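Local coordinates for protein CT_858 (Chlamydia trachomatis, PDB 3DOR) that is the secreted chlamydial protease CPAF, probably a serine-type endopeptidase that cuts proteins within their chains, at residues D337-P342 with L460-D465; L483-R488 with I534-T539. All coordinates share one frame; numbering follows the deposited sequence.

Both contacts lie in one mixed sheet. Its last four strands, 333-337, 457-461, 483-486 and 534-535, run parallel in that order. Contact 1 joins the first two of these and the turns that follow them. Contact 2 joins the last two. Their centres are about 10 Å apart, and strands 457-461 and 483-486 link them directly. Ile461 N lies 2.9 Å from Val485 O, and Ile461 O lies 3.1 Å from Thr487 N, both probable hydrogen bonds. Contact 1 is the deeper, with its centre about 8 Å from that of the chain against about 17 Å for contact 2. A sulfate ion, probably from the crystallisation liquor, lies about 5 Å from the Gln464 side chain.

Contact 1: D337-P342 with L460-D465; sequences DQTNNP and LINEQD
Asp337 and Leu460 pair as parallel strand neighbours, and both segments then leave the sheet as turns. Gln338 N donates to Leu460 O at 2.9 Å, in the carbonyl plane. The Asp337 carboxylate is anti to its own backbone N (chi1 171°) and folds over the next residues. Its OD2 accepts from Thr339 N at 3.0 Å, met from above the carboxylate plane, and from Thr339 OG1 at 2.7 Å, through the syn lone pair. Thr339 OG1 sits in the crowded position between N and the carbonyl carbon (chi1 57°). This leaves Thr339 CG2 beside the backbone N, 3.7 Å from Ile461 C. Asp465 turns its carboxylate back across the turn. Asp465 OD2 accepts from Asn462 N at 3.0 Å, again from above the plane. Asp465 OD1 lies 2.5 Å from Gln338 O; so close an approach of two oxygens, in a buried place, suggests that the acid is probably protonated. Asn341 N makes two weak, bent bonds, to Asp465 OD1 and Gln464 O. The Gln338 chain bends at chi2; its amide bonds Tyr301 OH and Ala469 O. The arrangement is an Asx turn at Asp337 facing a type I turn at 462-465, where parallel strands end in the S41 peptidase region.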
loop_
_atom_site.group_PDB
_atom_site.type_symbol
_atom_site.label_atom_id
_atom_site.label_comp_id
_atom_site.label_asym_id
_atom_site.label_seq_id
_atom_site.Cartn_x
_atom_site.Cartn_y
_atom_site.Cartn_z
ATOM N N ASP B 337 -32.871 -2.117 5.259
ATOM C CA ASP B 337 -32.596 -2.925 4.083
ATOM C C ASP B 337 -31.081 -3.010 3.966
ATOM O O ASP B 337 -30.417 -2.016 3.696
ATOM C CB ASP B 337 -33.174 -2.278 2.823
ATOM C CG ASP B 337 -32.712 -2.976 1.546
ATOM O OD1 ASP B 337 -32.893 -2.397 0.456
ATOM O OD2 ASP B 337 -32.169 -4.106 1.640
ATOM N N GLN B 338 -30.530 -4.196 4.178
ATOM C CA GLN B 338 -29.091 -4.358 4.099
ATOM C C GLN B 338 -28.683 -5.341 2.995
ATOM O O GLN B 338 -27.555 -5.833 2.989
ATOM C CB GLN B 338 -28.562 -4.843 5.446
ATOM C CG GLN B 338 -27.091 -4.661 5.594
ATOM C CD GLN B 338 -26.406 -5.853 6.214
ATOM O OE1 GLN B 338 -25.418 -5.693 6.920
ATOM N NE2 GLN B 338 -26.908 -7.056 5.937
ATOM N N THR B 339 -29.601 -5.627 2.072
ATOM C CA THR B 339 -29.321 -6.550 0.966
ATOM C C THR B 339 -28.266 -5.998 0.003
ATOM O O THR B 339 -28.020 -4.795 -0.024
ATOM C CB THR B 339 -30.595 -6.836 0.150
ATOM O OG1 THR B 339 -31.139 -5.602 -0.341
ATOM C CG2 THR B 339 -31.640 -7.521 1.012
ATOM N N ASN B 340 -27.641 -6.880 -0.782
ATOM C CA ASN B 340 -26.651 -6.454 -1.772
ATOM C C ASN B 340 -25.659 -5.443 -1.192
ATOM O O ASN B 340 -25.529 -4.316 -1.678
ATOM C CB ASN B 340 -27.370 -5.829 -2.974
ATOM C CG ASN B 340 -28.074 -6.857 -3.848
ATOM O OD1 ASN B 340 -28.199 -8.031 -3.494
ATOM N ND2 ASN B 340 -28.540 -6.410 -5.004
ATOM N N ASN B 341 -24.950 -5.871 -0.163
ATOM C CA ASN B 341 -23.998 -5.032 0.542
ATOM C C ASN B 341 -22.694 -5.827 0.600
ATOM O O ASN B 341 -22.668 -6.930 1.131
ATOM C CB ASN B 341 -24.554 -4.771 1.940
ATOM C CG ASN B 341 -23.676 -3.873 2.766
ATOM O OD1 ASN B 341 -22.461 -4.031 2.791
ATOM N ND2 ASN B 341 -24.292 -2.925 3.466
ATOM N N PRO B 342 -21.593 -5.262 0.073
ATOM C CA PRO B 342 -20.264 -5.889 0.029
ATOM C C PRO B 342 -19.444 -5.940 1.314
ATOM O O PRO B 342 -18.363 -6.521 1.324
ATOM C CB PRO B 342 -19.548 -5.071 -1.033
ATOM C CG PRO B 342 -20.029 -3.671 -0.701
ATOM C CD PRO B 342 -21.540 -3.897 -0.493
ATOM N N LEU B 460 -33.397 -6.626 6.614
ATOM C CA LEU B 460 -33.574 -7.406 5.396
ATOM C C LEU B 460 -32.188 -7.789 4.882
ATOM O O LEU B 460 -31.309 -6.932 4.738
ATOM C CB LEU B 460 -34.305 -6.592 4.330
ATOM C CG LEU B 460 -35.570 -5.877 4.798
ATOM C CD1 LEU B 460 -36.113 -5.067 3.637
ATOM C CD2 LEU B 460 -36.613 -6.886 5.319
ATOM N N ILE B 461 -32.010 -9.076 4.595
ATOM C CA ILE B 461 -30.729 -9.604 4.123
ATOM C C ILE B 461 -30.908 -10.560 2.941
ATOM O O ILE B 461 -32.006 -11.066 2.693
ATOM C CB ILE B 461 -30.041 -10.426 5.232
ATOM C CG1 ILE B 461 -30.917 -11.642 5.577
ATOM C CG2 ILE B 461 -29.847 -9.575 6.497
ATOM C CD1 ILE B 461 -30.223 -12.705 6.446
ATOM N N ASN B 462 -29.830 -10.805 2.210
ATOM C CA ASN B 462 -29.904 -11.758 1.118
ATOM C C ASN B 462 -28.541 -12.411 0.893
ATOM O O ASN B 462 -27.588 -12.162 1.648
ATOM C CB ASN B 462 -30.467 -11.120 -0.169
ATOM C CG ASN B 462 -29.492 -10.190 -0.863
ATOM O OD1 ASN B 462 -29.702 -9.838 -2.022
ATOM N ND2 ASN B 462 -28.435 -9.779 -0.168
ATOM N N GLU B 463 -28.465 -13.257 -0.128
ATOM C CA GLU B 463 -27.254 -14.005 -0.435
ATOM C C GLU B 463 -26.114 -13.169 -0.978
ATOM O O GLU B 463 -25.021 -13.693 -1.225
ATOM C CB GLU B 463 -27.567 -15.151 -1.410
ATOM C CG GLU B 463 -27.613 -14.766 -2.879
ATOM C CD GLU B 463 -28.840 -13.967 -3.258
ATOM O OE1 GLU B 463 -28.922 -13.503 -4.422
ATOM O OE2 GLU B 463 -29.729 -13.805 -2.403
ATOM N N GLN B 464 -26.367 -11.879 -1.181
ATOM C CA GLN B 464 -25.322 -10.994 -1.654
ATOM C C GLN B 464 -24.866 -10.012 -0.568
ATOM O O GLN B 464 -24.574 -8.851 -0.844
ATOM C CB GLN B 464 -25.760 -10.249 -2.926
ATOM C CG GLN B 464 -25.869 -11.171 -4.148
ATOM C CD GLN B 464 -25.996 -10.417 -5.461
ATOM O OE1 GLN B 464 -26.816 -9.505 -5.598
ATOM N NE2 GLN B 464 -25.189 -10.804 -6.438
ATOM N N ASP B 465 -24.817 -10.513 0.668
ATOM C CA ASP B 465 -24.338 -9.767 1.833
ATOM C C ASP B 465 -23.037 -10.438 2.245
ATOM O O ASP B 465 -23.029 -11.639 2.532
ATOM C CB ASP B 465 -25.335 -9.851 2.987
ATOM C CG ASP B 465 -26.464 -8.882 2.828
ATOM O OD1 ASP B 465 -26.238 -7.829 2.189
ATOM O OD2 ASP B 465 -27.560 -9.159 3.344
#

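Contact 2: L483-R488 with I534-T539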
loop_
_atom_site.group_PDB
_atom_site.type_symbol
_atom_site.label_atom_id
_atom_site.label_comp_id
_atom_site.label_asym_id
_atom_site.label_seq_id
_atom_site.Cartn_x
_atom_site.Cartn_y
_atom_site.Cartn_z
ATOM N N LEU B 483 -35.271 -8.564 14.277
ATOM C CA LEU B 483 -35.869 -9.659 13.535
ATOM C C LEU B 483 -35.120 -9.663 12.193
ATOM O O LEU B 483 -35.090 -8.635 11.503
ATOM C CB LEU B 483 -37.350 -9.355 13.315
ATOM C CG LEU B 483 -38.406 -10.451 13.108
ATOM C CD1 LEU B 483 -39.083 -10.244 11.773
ATOM C CD2 LEU B 483 -37.800 -11.835 13.227
ATOM N N ILE B 484 -34.505 -10.786 11.825
ATOM C CA ILE B 484 -33.762 -10.851 10.564
ATOM C C ILE B 484 -34.622 -11.580 9.535
ATOM O O ILE B 484 -35.065 -12.705 9.771
ATOM C CB ILE B 484 -32.383 -11.567 10.736
ATOM C CG1 ILE B 484 -31.395 -10.686 11.509
ATOM C CG2 ILE B 484 -31.737 -11.782 9.375
ATOM C CD1 ILE B 484 -31.824 -10.302 12.840
ATOM N N VAL B 485 -34.842 -10.936 8.391
ATOM C CA VAL B 485 -35.704 -11.483 7.350
ATOM C C VAL B 485 -35.064 -11.495 5.962
ATOM O O VAL B 485 -34.313 -10.591 5.619
ATOM C CB VAL B 485 -37.012 -10.655 7.283
ATOM C CG1 VAL B 485 -37.972 -11.238 6.259
ATOM C CG2 VAL B 485 -37.653 -10.612 8.665
ATOM N N GLY B 486 -35.372 -12.522 5.169
ATOM C CA GLY B 486 -34.842 -12.616 3.816
ATOM C C GLY B 486 -34.214 -13.971 3.548
ATOM O O GLY B 486 -34.799 -15.017 3.862
ATOM N N THR B 487 -33.030 -13.962 2.946
ATOM C CA THR B 487 -32.329 -15.206 2.693
ATOM C C THR B 487 -30.919 -15.139 3.281
ATOM O O THR B 487 -30.334 -14.053 3.419
ATOM C CB THR B 487 -32.282 -15.564 1.165
ATOM O OG1 THR B 487 -31.746 -14.475 0.401
ATOM C CG2 THR B 487 -33.694 -15.887 0.661
ATOM N N ARG B 488 -30.405 -16.315 3.644
ATOM C CA ARG B 488 -29.083 -16.496 4.237
ATOM C C ARG B 488 -27.990 -15.676 3.552
ATOM O O ARG B 488 -27.921 -15.624 2.318
ATOM C CB ARG B 488 -28.733 -17.995 4.191
ATOM C CG ARG B 488 -27.377 -18.385 4.740
ATOM C CD ARG B 488 -27.123 -19.905 4.557
ATOM N NE ARG B 488 -28.082 -20.730 5.296
ATOM C CZ ARG B 488 -27.969 -21.058 6.580
ATOM N NH1 ARG B 488 -26.930 -20.644 7.291
ATOM N NH2 ARG B 488 -28.915 -21.783 7.167
ATOM N N ILE B 534 -36.747 -15.438 9.618
ATOM C CA ILE B 534 -37.780 -15.783 8.649
ATOM C C ILE B 534 -37.213 -15.863 7.232
ATOM O O ILE B 534 -36.753 -14.861 6.687
ATOM C CB ILE B 534 -38.926 -14.728 8.638
ATOM C CG1 ILE B 534 -39.515 -14.537 10.043
ATOM C CG2 ILE B 534 -39.995 -15.146 7.641
ATOM C CD1 ILE B 534 -40.144 -15.774 10.642
ATOM N N ASP B 535 -37.255 -17.050 6.635
ATOM C CA ASP B 535 -36.759 -17.220 5.280
ATOM C C ASP B 535 -37.815 -16.655 4.338
ATOM O O ASP B 535 -38.925 -17.158 4.281
ATOM C CB ASP B 535 -36.515 -18.693 4.982
ATOM C CG ASP B 535 -35.959 -18.911 3.594
ATOM O OD1 ASP B 535 -36.753 -19.035 2.639
ATOM O OD2 ASP B 535 -34.725 -18.940 3.449
ATOM N N LEU B 536 -37.460 -15.601 3.614
ATOM C CA LEU B 536 -38.386 -14.936 2.709
ATOM C C LEU B 536 -37.706 -14.637 1.383
ATOM O O LEU B 536 -37.196 -13.533 1.172
ATOM C CB LEU B 536 -38.844 -13.618 3.329
ATOM C CG LEU B 536 -40.280 -13.105 3.228
ATOM C CD1 LEU B 536 -40.222 -11.589 3.252
ATOM C CD2 LEU B 536 -40.990 -13.594 1.977
ATOM N N PRO B 537 -37.672 -15.620 0.475
ATOM C CA PRO B 537 -37.042 -15.402 -0.828
ATOM C C PRO B 537 -37.945 -14.575 -1.728
ATOM O O PRO B 537 -39.121 -14.391 -1.433
ATOM C CB PRO B 537 -36.849 -16.823 -1.358
ATOM C CG PRO B 537 -38.068 -17.543 -0.807
ATOM C CD PRO B 537 -38.120 -17.020 0.628
ATOM N N PHE B 538 -37.395 -14.060 -2.820
ATOM C CA PHE B 538 -38.186 -13.287 -3.778
ATOM C C PHE B 538 -38.858 -14.287 -4.728
ATOM O O PHE B 538 -38.198 -15.189 -5.243
ATOM C CB PHE B 538 -37.285 -12.339 -4.574
ATOM C CG PHE B 538 -36.628 -11.272 -3.731
ATOM C CD1 PHE B 538 -35.244 -11.087 -3.773
ATOM C CD2 PHE B 538 -37.395 -10.451 -2.894
ATOM C CE1 PHE B 538 -34.627 -10.099 -2.989
ATOM C CE2 PHE B 538 -36.789 -9.460 -2.105
ATOM C CZ PHE B 538 -35.405 -9.284 -2.151
ATOM N N THR B 539 -40.167 -14.145 -4.939
ATOM C CA THR B 539 -40.894 -15.049 -5.826
ATOM C C THR B 539 -40.853 -14.512 -7.251
ATOM O O THR B 539 -40.373 -13.403 -7.496
ATOM C CB THR B 539 -42.388 -15.181 -5.432
ATOM O OG1 THR B 539 -43.014 -13.893 -5.521
ATOM C CG2 THR B 539 -42.540 -15.736 -4.015
HETATM O O HOH W 1 -32.303 -18.642 3.449
#
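Two flat groups, the Phe538 ring and the Asp535 carboxylate, lie along 535-538. The Phe538 ring does not touch 483-488 and sits in an aromatic cluster: it meets Tyr548 edge-to-face, and its plane is strongly inclined to those of Tyr551 and Phe261. The carboxylate of Asp535 is anti to its backbone N. Its OD2 accepts from a water that in turn accepts from Arg488 N, so the water bridges the two segments. The Arg488 guanidinium has its own partner, Ile528 O. The puckered Pro537 ring is touched at its CB side by the methyl of Thr487, with Thr487 CG2 3.7 Å from Pro537 CA; the two side chains cross at about a right angle.

The backbones pair in parallel. Ile534 N donates to Ile484 O at 3.2 Å, and Gly486 N to Ile534 O at 3.1 Å. Both bonds run nearly along the C=O axis. Leu536 N reaches Gly486 O at 2.7 Å, from above the carbonyl plane. At the backbone angles of Gly486 (phi 129°, psi -134°) a CB would collide with the carbonyl O of Val485.

Val485 holds CG1 anti to its backbone N (chi1 -177°). Val485 CG1 meets Leu536 CD1 at 3.8 Å, and the two side chains run alongside each other in the same direction. Val485 CG2 lies beside the backbone N and faces Ile534 CB at 4.3 Å. Helix 549-564 packs on this pair: Leu558 touches Val485, while Tyr551 and Val555 touch Leu536. The arrangement is a short parallel strand pair closing one side of the mixed sheet in the S41 peptidase region, backed by a helix; within the chain, strand 534-535 is its outermost member.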